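Local coordinates for putative lipoprotein (PDB 4GIO) that is of unknown function but, as a putative lipoprotein with a variant immunoglobulin fold, is probably tethered to a membrane by its lipid, at residues Q11-L16 / K26-R31; G36-E41 / V56-K61; V52-D57 / V85-L90. All blocks are in the same frame, centred on the assembly; numbering follows the deposited sequence.

Contact 1. Residues Q11-L16 / K26-R31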
loop_
_atom_site.group_PDB
_atom_site.type_symbol
_atom_site.label_atom_id
_atom_site.label_comp_id
_atom_site.label_asym_id
_atom_site.label_seq_id
_atom_site.Cartn_x
_atom_site.Cartn_y
_atom_site.Cartn_z
ATOM N N GLN A 11 -3.498 9.561 0.571
ATOM C CA GLN A 11 -3.275 11.062 0.566
ATOM C C GLN A 11 -1.817 11.505 0.791
ATOM O O GLN A 11 -1.066 11.709 -0.177
ATOM C CB GLN A 11 -4.244 11.840 1.528
ATOM C CG GLN A 11 -3.801 11.971 3.025
ATOM C CD GLN A 11 -4.478 10.937 3.974
ATOM O OE1 GLN A 11 -5.634 10.518 3.755
ATOM N NE2 GLN A 11 -3.758 10.552 5.048
ATOM N N ASN A 12 -1.423 11.687 2.052
ATOM C CA ASN A 12 -0.040 11.427 2.410
ATOM C C ASN A 12 0.161 9.916 2.780
ATOM O O ASN A 12 1.240 9.489 3.183
ATOM C CB ASN A 12 0.422 12.364 3.514
ATOM C CG ASN A 12 1.946 12.435 3.604
ATOM O OD1 ASN A 12 2.602 11.439 3.971
ATOM N ND2 ASN A 12 2.528 13.603 3.245
ATOM N N THR A 13 -0.901 9.123 2.632
ATOM C CA THR A 13 -0.834 7.684 2.878
ATOM C C THR A 13 -0.411 6.904 1.636
ATOM O O THR A 13 0.463 6.017 1.700
ATOM C CB THR A 13 -2.176 7.167 3.392
ATOM O OG1 THR A 13 -2.563 7.930 4.548
ATOM C CG2 THR A 13 -2.076 5.718 3.785
ATOM N N VAL A 14 -1.018 7.232 0.487
ATOM C CA VAL A 14 -0.581 6.603 -0.744
ATOM C C VAL A 14 0.122 7.651 -1.596
ATOM O O VAL A 14 -0.432 8.702 -1.852
ATOM C CB VAL A 14 -1.739 5.985 -1.484
ATOM C CG1 VAL A 14 -1.190 5.069 -2.683
ATOM C CG2 VAL A 14 -2.579 5.225 -0.550
ATOM N N ILE A 15 1.376 7.409 -1.953
ATOM C CA ILE A 15 2.159 8.383 -2.688
ATOM C C ILE A 15 2.399 7.804 -4.101
ATOM O O ILE A 15 3.102 6.792 -4.251
ATOM C CB ILE A 15 3.516 8.563 -2.027
ATOM C CG1 ILE A 15 3.278 9.020 -0.575
ATOM C CG2 ILE A 15 4.362 9.618 -2.816
ATOM C CD1 ILE A 15 4.468 8.735 0.307
ATOM N N LEU A 16 1.852 8.454 -5.111
ATOM C CA LEU A 16 1.976 7.990 -6.529
ATOM C C LEU A 16 3.019 8.753 -7.289
ATOM O O LEU A 16 3.068 9.966 -7.207
ATOM C CB LEU A 16 0.630 8.196 -7.239
ATOM C CG LEU A 16 -0.628 7.619 -6.631
ATOM C CD1 LEU A 16 -1.777 7.956 -7.584
ATOM C CD2 LEU A 16 -0.473 6.094 -6.535
ATOM N N LYS A 26 -8.499 3.865 -5.966
ATOM C CA LYS A 26 -9.964 3.990 -5.816
ATOM C C LYS A 26 -10.368 4.308 -4.381
ATOM O O LYS A 26 -11.176 5.214 -4.120
ATOM C CB LYS A 26 -10.613 2.682 -6.267
ATOM C CG LYS A 26 -10.768 2.536 -7.812
ATOM C CD LYS A 26 -9.834 3.479 -8.642
ATOM C CE LYS A 26 -10.641 4.651 -9.196
ATOM N NZ LYS A 26 -10.153 5.064 -10.512
ATOM N N GLN A 27 -9.774 3.581 -3.436
ATOM C CA GLN A 27 -9.985 3.865 -2.035
ATOM C C GLN A 27 -8.979 3.017 -1.253
ATOM O O GLN A 27 -8.346 2.097 -1.790
ATOM C CB GLN A 27 -11.401 3.488 -1.587
ATOM C CG GLN A 27 -11.731 2.032 -1.870
ATOM C CD GLN A 27 -12.994 1.542 -1.184
ATOM O OE1 GLN A 27 -14.061 1.494 -1.796
ATOM N NE2 GLN A 27 -12.866 1.124 0.089
ATOM N N PHE A 28 -8.852 3.337 0.026
ATOM C CA PHE A 28 -8.134 2.438 0.925
ATOM C C PHE A 28 -8.761 2.398 2.306
ATOM O O PHE A 28 -9.520 3.262 2.696
ATOM C CB PHE A 28 -6.659 2.789 0.963
ATOM C CG PHE A 28 -6.363 4.100 1.560
ATOM C CD1 PHE A 28 -6.194 4.225 2.927
ATOM C CD2 PHE A 28 -6.251 5.223 0.756
ATOM C CE1 PHE A 28 -5.901 5.439 3.474
ATOM C CE2 PHE A 28 -5.938 6.439 1.302
ATOM C CZ PHE A 28 -5.776 6.542 2.683
ATOM N N GLN A 29 -8.453 1.363 3.042
ATOM C CA GLN A 29 -8.934 1.311 4.419
ATOM C C GLN A 29 -7.980 0.437 5.228
ATOM O O GLN A 29 -7.147 -0.277 4.672
ATOM C CB GLN A 29 -10.343 0.741 4.435
ATOM C CG GLN A 29 -10.389 -0.655 3.871
ATOM C CD GLN A 29 -11.776 -1.086 3.575
ATOM O OE1 GLN A 29 -12.711 -0.304 3.706
ATOM N NE2 GLN A 29 -11.935 -2.331 3.151
ATOM N N LYS A 30 -8.116 0.499 6.528
ATOM C CA LYS A 30 -7.305 -0.338 7.392
ATOM C C LYS A 30 -8.113 -0.813 8.584
ATOM O O LYS A 30 -9.138 -0.183 8.950
ATOM C CB LYS A 30 -6.016 0.408 7.797
ATOM C CG LYS A 30 -6.205 1.666 8.646
ATOM C CD LYS A 30 -4.925 2.562 8.579
ATOM C CE LYS A 30 -4.957 3.645 9.656
ATOM N NZ LYS A 30 -6.153 4.474 9.425
ATOM N N ARG A 31 -7.605 -1.850 9.237
ATOM C CA ARG A 31 -8.193 -2.301 10.512
ATOM C C ARG A 31 -7.188 -3.152 11.301
ATOM O O ARG A 31 -6.219 -3.706 10.737
ATOM C CB ARG A 31 -9.485 -3.037 10.240
ATOM C CG ARG A 31 -9.235 -4.318 9.571
ATOM C CD ARG A 31 -10.533 -4.963 9.124
ATOM N NE ARG A 31 -10.368 -6.364 9.432
ATOM C CZ ARG A 31 -9.653 -7.185 8.689
ATOM N NH1 ARG A 31 -9.109 -6.714 7.583
ATOM N NH2 ARG A 31 -9.499 -8.456 9.052
#

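Contact 2. Residues G36-E41 / V56-K61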
loop_
_atom_site.group_PDB
_atom_site.type_symbol
_atom_site.label_atom_id
_atom_site.label_comp_id
_atom_site.label_asym_id
_atom_site.label_seq_id
_atom_site.Cartn_x
_atom_site.Cartn_y
_atom_site.Cartn_z
ATOM N N GLY A 36 -4.509 -8.787 16.535
ATOM C CA GLY A 36 -3.939 -7.576 17.015
ATOM C C GLY A 36 -2.974 -6.901 16.038
ATOM O O GLY A 36 -2.263 -5.964 16.407
ATOM N N TYR A 37 -3.023 -7.298 14.778
ATOM C CA TYR A 37 -2.121 -6.722 13.742
ATOM C C TYR A 37 -2.909 -5.884 12.721
ATOM O O TYR A 37 -3.963 -6.317 12.209
ATOM C CB TYR A 37 -1.431 -7.848 12.950
ATOM C CG TYR A 37 -0.492 -8.624 13.820
ATOM C CD1 TYR A 37 -0.903 -9.818 14.419
ATOM C CD2 TYR A 37 0.769 -8.126 14.109
ATOM C CE1 TYR A 37 -0.050 -10.523 15.247
ATOM C CE2 TYR A 37 1.662 -8.831 14.907
ATOM C CZ TYR A 37 1.228 -10.011 15.489
ATOM O OH TYR A 37 2.064 -10.662 16.306
ATOM N N LEU A 38 -2.318 -4.754 12.328
ATOM C CA LEU A 38 -2.916 -3.865 11.330
ATOM C C LEU A 38 -2.897 -4.495 9.934
ATOM O O LEU A 38 -1.888 -5.052 9.497
ATOM C CB LEU A 38 -2.145 -2.558 11.327
ATOM C CG LEU A 38 -2.578 -1.478 10.315
ATOM C CD1 LEU A 38 -3.967 -0.921 10.746
ATOM C CD2 LEU A 38 -1.470 -0.389 10.223
ATOM N N GLU A 39 -4.015 -4.386 9.216
ATOM C CA GLU A 39 -4.052 -4.831 7.832
ATOM C C GLU A 39 -4.622 -3.686 7.029
ATOM O O GLU A 39 -5.507 -2.940 7.502
ATOM C CB GLU A 39 -4.966 -6.072 7.726
ATOM C CG GLU A 39 -5.182 -6.542 6.269
ATOM C CD GLU A 39 -6.369 -7.494 6.135
ATOM O OE1 GLU A 39 -6.253 -8.645 6.661
ATOM O OE2 GLU A 39 -7.406 -7.050 5.539
ATOM N N PHE A 40 -4.132 -3.516 5.829
ATOM C CA PHE A 40 -4.733 -2.488 4.980
ATOM C C PHE A 40 -5.083 -3.075 3.643
ATOM O O PHE A 40 -4.499 -4.108 3.238
ATOM C CB PHE A 40 -3.883 -1.200 4.884
ATOM C CG PHE A 40 -2.587 -1.344 4.116
ATOM C CD1 PHE A 40 -2.580 -1.334 2.708
ATOM C CD2 PHE A 40 -1.360 -1.479 4.801
ATOM C CE1 PHE A 40 -1.383 -1.441 1.996
ATOM C CE2 PHE A 40 -0.093 -1.587 4.096
ATOM C CZ PHE A 40 -0.133 -1.549 2.669
ATOM N N GLU A 41 -6.035 -2.423 2.946
ATOM C CA GLU A 41 -6.453 -2.847 1.582
ATOM C C GLU A 41 -6.507 -1.624 0.726
ATOM O O GLU A 41 -7.095 -0.619 1.144
ATOM C CB GLU A 41 -7.854 -3.450 1.560
ATOM C CG GLU A 41 -7.884 -4.891 2.006
ATOM C CD GLU A 41 -9.332 -5.501 2.105
ATOM O OE1 GLU A 41 -9.459 -6.635 2.682
ATOM O OE2 GLU A 41 -10.313 -4.863 1.605
ATOM N N VAL A 56 6.064 -0.480 1.021
ATOM C CA VAL A 56 5.290 -0.230 2.241
ATOM C C VAL A 56 6.195 0.226 3.394
ATOM O O VAL A 56 7.240 -0.387 3.617
ATOM C CB VAL A 56 4.571 -1.495 2.700
ATOM C CG1 VAL A 56 3.678 -1.149 3.949
ATOM C CG2 VAL A 56 3.695 -2.043 1.526
ATOM N N ASP A 57 5.815 1.317 4.052
ATOM C CA ASP A 57 6.379 1.668 5.395
ATOM C C ASP A 57 5.263 1.479 6.435
ATOM O O ASP A 57 4.118 1.861 6.170
ATOM C CB ASP A 57 6.824 3.128 5.454
ATOM C CG ASP A 57 8.189 3.351 4.819
ATOM O OD1 ASP A 57 9.119 2.513 5.071
ATOM O OD2 ASP A 57 8.307 4.343 4.045
ATOM N N TRP A 58 5.563 0.839 7.559
ATOM C CA TRP A 58 4.580 0.761 8.674
ATOM C C TRP A 58 4.852 1.860 9.609
ATOM O O TRP A 58 5.984 2.125 9.873
ATOM C CB TRP A 58 4.761 -0.566 9.415
ATOM C CG TRP A 58 4.455 -1.751 8.425
ATOM C CD1 TRP A 58 5.353 -2.598 7.852
ATOM C CD2 TRP A 58 3.172 -2.155 7.973
ATOM N NE1 TRP A 58 4.714 -3.509 7.020
ATOM C CE2 TRP A 58 3.369 -3.297 7.109
ATOM C CE3 TRP A 58 1.879 -1.705 8.225
ATOM C CZ2 TRP A 58 2.320 -3.940 6.478
ATOM C CZ3 TRP A 58 0.808 -2.358 7.586
ATOM C CH2 TRP A 58 1.043 -3.506 6.765
ATOM N N LEU A 59 3.805 2.499 10.108
ATOM C CA LEU A 59 3.910 3.655 11.006
ATOM C C LEU A 59 3.372 3.312 12.411
ATOM O O LEU A 59 2.347 2.592 12.522
ATOM C CB LEU A 59 3.098 4.825 10.461
ATOM C CG LEU A 59 3.418 5.296 9.008
ATOM C CD1 LEU A 59 2.565 6.509 8.659
ATOM C CD2 LEU A 59 4.924 5.504 8.858
ATOM N N ASP A 60 3.995 3.900 13.467
ATOM C CA ASP A 60 3.538 3.640 14.789
ATOM C C ASP A 60 2.406 4.612 15.167
ATOM O O ASP A 60 1.932 5.443 14.341
ATOM C CB ASP A 60 4.741 3.609 15.803
ATOM C CG ASP A 60 5.399 5.010 16.008
ATOM O OD1 ASP A 60 4.840 6.051 15.566
ATOM O OD2 ASP A 60 6.465 5.063 16.679
ATOM N N LYS A 61 1.949 4.526 16.433
ATOM C CA LYS A 61 0.902 5.447 16.958
ATOM C C LYS A 61 1.224 6.949 16.809
ATOM O O LYS A 61 0.312 7.770 16.763
ATOM C CB LYS A 61 0.590 5.123 18.464
ATOM C CG LYS A 61 1.850 4.988 19.307
ATOM C CD LYS A 61 1.583 4.969 20.796
ATOM C CE LYS A 61 2.632 5.848 21.500
ATOM N NZ LYS A 61 2.323 7.358 21.393
#

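Contact 3. Residues V52-D57 / V85-L90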
loop_
_atom_site.group_PDB
_atom_site.type_symbol
_atom_site.label_atom_id
_atom_site.label_comp_id
_atom_site.label_asym_id
_atom_site.label_seq_id
_atom_site.Cartn_x
_atom_site.Cartn_y
_atom_site.Cartn_z
ATOM N N VAL A 52 3.388 -1.883 -12.084
ATOM C CA VAL A 52 3.882 -0.960 -11.091
ATOM C C VAL A 52 4.745 -1.605 -10.045
ATOM O O VAL A 52 4.786 -2.842 -9.902
ATOM C CB VAL A 52 2.709 -0.218 -10.404
ATOM C CG1 VAL A 52 1.882 0.423 -11.472
ATOM C CG2 VAL A 52 1.895 -1.191 -9.539
ATOM N N ILE A 53 5.463 -0.748 -9.312
ATOM C CA ILE A 53 6.334 -1.232 -8.242
ATOM C C ILE A 53 5.921 -0.503 -6.981
ATOM O O ILE A 53 5.830 0.700 -6.996
ATOM C CB ILE A 53 7.838 -1.007 -8.564
ATOM C CG1 ILE A 53 8.321 -2.051 -9.601
ATOM C CG2 ILE A 53 8.687 -1.061 -7.263
ATOM C CD1 ILE A 53 9.580 -1.583 -10.350
ATOM N N TYR A 54 5.611 -1.231 -5.909
ATOM C CA TYR A 54 5.188 -0.574 -4.647
ATOM C C TYR A 54 6.128 -0.831 -3.439
ATOM O O TYR A 54 6.883 -1.837 -3.418
ATOM C CB TYR A 54 3.768 -0.951 -4.313
ATOM C CG TYR A 54 3.536 -2.341 -3.882
ATOM C CD1 TYR A 54 3.686 -2.709 -2.561
ATOM C CD2 TYR A 54 3.149 -3.342 -4.819
ATOM C CE1 TYR A 54 3.445 -4.052 -2.160
ATOM C CE2 TYR A 54 2.864 -4.651 -4.434
ATOM C CZ TYR A 54 3.021 -4.999 -3.112
ATOM O OH TYR A 54 2.815 -6.254 -2.705
ATOM N N LYS A 55 6.057 0.076 -2.451
ATOM C CA LYS A 55 6.856 -0.070 -1.250
ATOM C C LYS A 55 6.034 0.316 -0.041
ATOM O O LYS A 55 5.420 1.357 -0.049
ATOM C CB LYS A 55 8.081 0.838 -1.321
ATOM C CG LYS A 55 9.071 0.590 -0.117
ATOM C CD LYS A 55 9.844 -0.712 -0.247
ATOM C CE LYS A 55 11.009 -0.774 0.772
ATOM N NZ LYS A 55 10.526 -1.222 2.085
ATOM N N VAL A 56 6.064 -0.480 1.021
ATOM C CA VAL A 56 5.290 -0.230 2.241
ATOM C C VAL A 56 6.195 0.226 3.394
ATOM O O VAL A 56 7.240 -0.387 3.617
ATOM C CB VAL A 56 4.571 -1.495 2.700
ATOM C CG1 VAL A 56 3.678 -1.149 3.949
ATOM C CG2 VAL A 56 3.695 -2.043 1.526
ATOM N N ASP A 57 5.815 1.317 4.052
ATOM C CA ASP A 57 6.379 1.668 5.395
ATOM C C ASP A 57 5.263 1.479 6.435
ATOM O O ASP A 57 4.118 1.861 6.170
ATOM C CB ASP A 57 6.824 3.128 5.454
ATOM C CG ASP A 57 8.189 3.351 4.819
ATOM O OD1 ASP A 57 9.119 2.513 5.071
ATOM O OD2 ASP A 57 8.307 4.343 4.045
ATOM N N VAL A 85 -8.073 -4.295 -8.785
ATOM C CA VAL A 85 -6.962 -5.047 -8.126
ATOM C C VAL A 85 -6.985 -4.633 -6.630
ATOM O O VAL A 85 -6.987 -3.436 -6.315
ATOM C CB VAL A 85 -5.566 -4.713 -8.779
ATOM C CG1 VAL A 85 -4.375 -5.220 -7.933
ATOM C CG2 VAL A 85 -5.450 -5.289 -10.222
ATOM N N ILE A 86 -7.033 -5.613 -5.723
ATOM C CA ILE A 86 -7.128 -5.328 -4.311
ATOM C C ILE A 86 -5.744 -5.634 -3.702
ATOM O O ILE A 86 -5.309 -6.777 -3.717
ATOM C CB ILE A 86 -8.205 -6.202 -3.661
ATOM C CG1 ILE A 86 -9.560 -6.004 -4.380
ATOM C CG2 ILE A 86 -8.327 -5.888 -2.176
ATOM C CD1 ILE A 86 -10.686 -5.276 -3.536
ATOM N N LEU A 87 -5.034 -4.609 -3.253
ATOM C CA LEU A 87 -3.703 -4.820 -2.637
ATOM C C LEU A 87 -3.920 -4.908 -1.103
ATOM O O LEU A 87 -4.362 -3.934 -0.441
ATOM C CB LEU A 87 -2.713 -3.687 -3.035
ATOM C CG LEU A 87 -1.318 -3.784 -2.414
ATOM C CD1 LEU A 87 -0.622 -5.083 -2.788
ATOM C CD2 LEU A 87 -0.448 -2.546 -2.718
ATOM N N ARG A 88 -3.633 -6.070 -0.563
ATOM C CA ARG A 88 -3.875 -6.325 0.845
ATOM C C ARG A 88 -2.590 -6.661 1.616
ATOM O O ARG A 88 -1.851 -7.563 1.212
ATOM C CB ARG A 88 -4.920 -7.450 0.942
ATOM C CG ARG A 88 -5.370 -7.736 2.382
ATOM C CD ARG A 88 -6.803 -8.360 2.443
ATOM N NE ARG A 88 -6.861 -9.747 1.973
ATOM C CZ ARG A 88 -7.248 -10.125 0.754
ATOM N NH1 ARG A 88 -7.619 -9.221 -0.162
ATOM N NH2 ARG A 88 -7.243 -11.417 0.455
ATOM N N LYS A 89 -2.274 -5.921 2.688
ATOM C CA LYS A 89 -1.013 -6.178 3.398
ATOM C C LYS A 89 -1.249 -6.253 4.867
ATOM O O LYS A 89 -2.129 -5.607 5.377
ATOM C CB LYS A 89 0.018 -5.035 3.199
ATOM C CG LYS A 89 0.417 -4.815 1.741
ATOM C CD LYS A 89 0.932 -6.017 1.076
ATOM C CE LYS A 89 2.370 -6.325 1.155
ATOM N NZ LYS A 89 2.778 -7.202 -0.059
ATOM N N LEU A 90 -0.406 -6.996 5.560
ATOM C CA LEU A 90 -0.654 -7.256 6.954
ATOM C C LEU A 90 0.623 -6.955 7.727
ATOM O O LEU A 90 1.687 -7.465 7.387
ATOM C CB LEU A 90 -1.017 -8.747 7.069
ATOM C CG LEU A 90 -1.006 -9.411 8.469
ATOM C CD1 LEU A 90 -2.056 -8.782 9.297
ATOM C CD2 LEU A 90 -1.324 -10.895 8.288
#

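Contact 1. Residues Q11-L16 / K26-R31
Thr13, whose backbone is hydrogen-bonded to Leu101 of the neighbouring strand 98-105, turns its side chain toward the ring of Phe28. Its CB lies 3.7 Å from Phe28 CZ, and its CG2 comes within 3.8 Å of Phe28 CE1. OG1 stands beside the backbone N (chi1 -55°), which places CG2 anti to that N and lets the methyl reach the ring at a slant, while OG1 stays 4.0 Å from Phe28 CZ. A small branched residue suits the place, since its branch point and its methyl both reach the aromatic carbons. Val14 meets the adjoining part of the ring: its CG2 packs 3.9 Å from Phe28 CD2, the two side chains running antiparallel past one another.

Phe28 thus bridges the two sheets of the immunoglobulin-like sandwich. It rises from strand 25-32, an outermost strand of the three-stranded sheet, to reach strand 14-16, which borders the four-stranded one, and the residues leading into it. A long side chain suits the place, as the CA atoms of Val14 and Phe28 are 8.8 Å apart. Val14 also touches Val25 and Ile103, which continue the apolar layer. At the more exposed end, the side chain of Gln11 runs at about a right angle to that of Phe28, with the amide plane 55° from the ring plane. The backbone N of Gln11 sits 4.0 Å from Phe28 CE2, and its OE1 is similarly distant from CZ.

Contact 2. Residues G36-E41 / V56-K61
Phe40 and Trp58 meet inside the immunoglobulin-like beta-sandwich with their rings set obliquely: the planes of the phenyl ring and the six-membered ring of the indole are 53° apart, and their centroids are separated by 5.4 Å. The residues come from different sheets, Phe40 from strand 38-44 and Trp58 from strand 50-59, whose local segments run in roughly opposed directions, at 137°, with axes 10.1 Å apart. Two large aromatics suit a gap of this width.

The far end of the indole does the touching. Trp58 CH2 lies 3.5 Å from Phe40 CE2, and Trp58 CZ3 meets the phenyl ring at its edge, in its plane, 3.6 Å from Phe40 CD2. The indole reaches there with CG anti to the carbonyl carbon (chi1 -63°), which carries the bicycle across toward the other sheet although its CB bond does not point that way. Leu38, two residues before Phe40, adds a methyl at the rim of the same indole, with CD2 4.0 Å from Trp58 CZ3. Phe99 stacks on Phe40 and also touches Trp58, so the aromatic cluster extends onto strand 98-105.

Val56, a compact branched residue, touches both rings. Its CG1 lies over one face of the indole, offset toward the rim, and simultaneously meets the edge of the phenyl ring, 3.8 Å from Phe40 CE2.

Contact 3. Residues V52-D57 / V85-L90
Tyr54 reaches from strand 50-59 across the core of the immunoglobulin-like sandwich to Leu87 and Lys89 on strand 85-90 of the facing sheet. The two segments cross at -33° with axes 10.1 Å apart, the modest twist of an aligned beta-sandwich. The bond to CB points toward strand 85-90, and CG, set between the backbone N and the carbonyl carbon (chi1 70°), directs the ring across to Leu87 and the OH to Lys89.

At the ring, Leu87 CD2 sits over the centre of one face, 4.0 Å from the Tyr54 centroid and almost on the ring normal, a CH-pi contact. The second methyl of the leucine follows the ring outward: CD1 is 3.9 Å from Tyr54 CE2 and 3.7 Å from Tyr54 CZ. Leucine suits this place because its forked end spreads over both the middle of the ring and its phenol end. On the other edge, Tyr54 CE1 lies 3.8 Å from Lys89 NZ.

At the tip, the buried tyrosine's OH accepts a hydrogen bond from Lys89 NZ, 2.8 Å long, with the ammonium group lying at the ring edge, in its plane. Lysine is apt, since its aliphatic chain can line the core while its charge is carried to a polar partner; bends at chi2 and chi3 bring NZ round to the hydroxyl. The same NZ forms a salt bridge with Glu72, which probably offsets its charge. Closer to the backbone, Lys89 CG rests 4.3 Å from Val56 CG2.

From the N terminus, contact 1 closes first, bringing the start of the modelled chain and strand 14-16 to strand 25-32 across one margin of the sandwich. Contact 2 opens after it, in series, and closes the loop from 36-41 to 56-61. Contact 3 begins before that loop is complete, sharing Val56 and Asp57, and ends at strand 85-90, so the two loops overlap and cross. Within the three-stranded sheet, strand 38-44 lies between the other two: it adjoins contact 1 through the Arg31–Glu39 salt bridge, and contact 3 through backbone pairing of Phe40 with Lys89. Together the three contacts join all of that sheet's strands to the four-stranded sheet opposite.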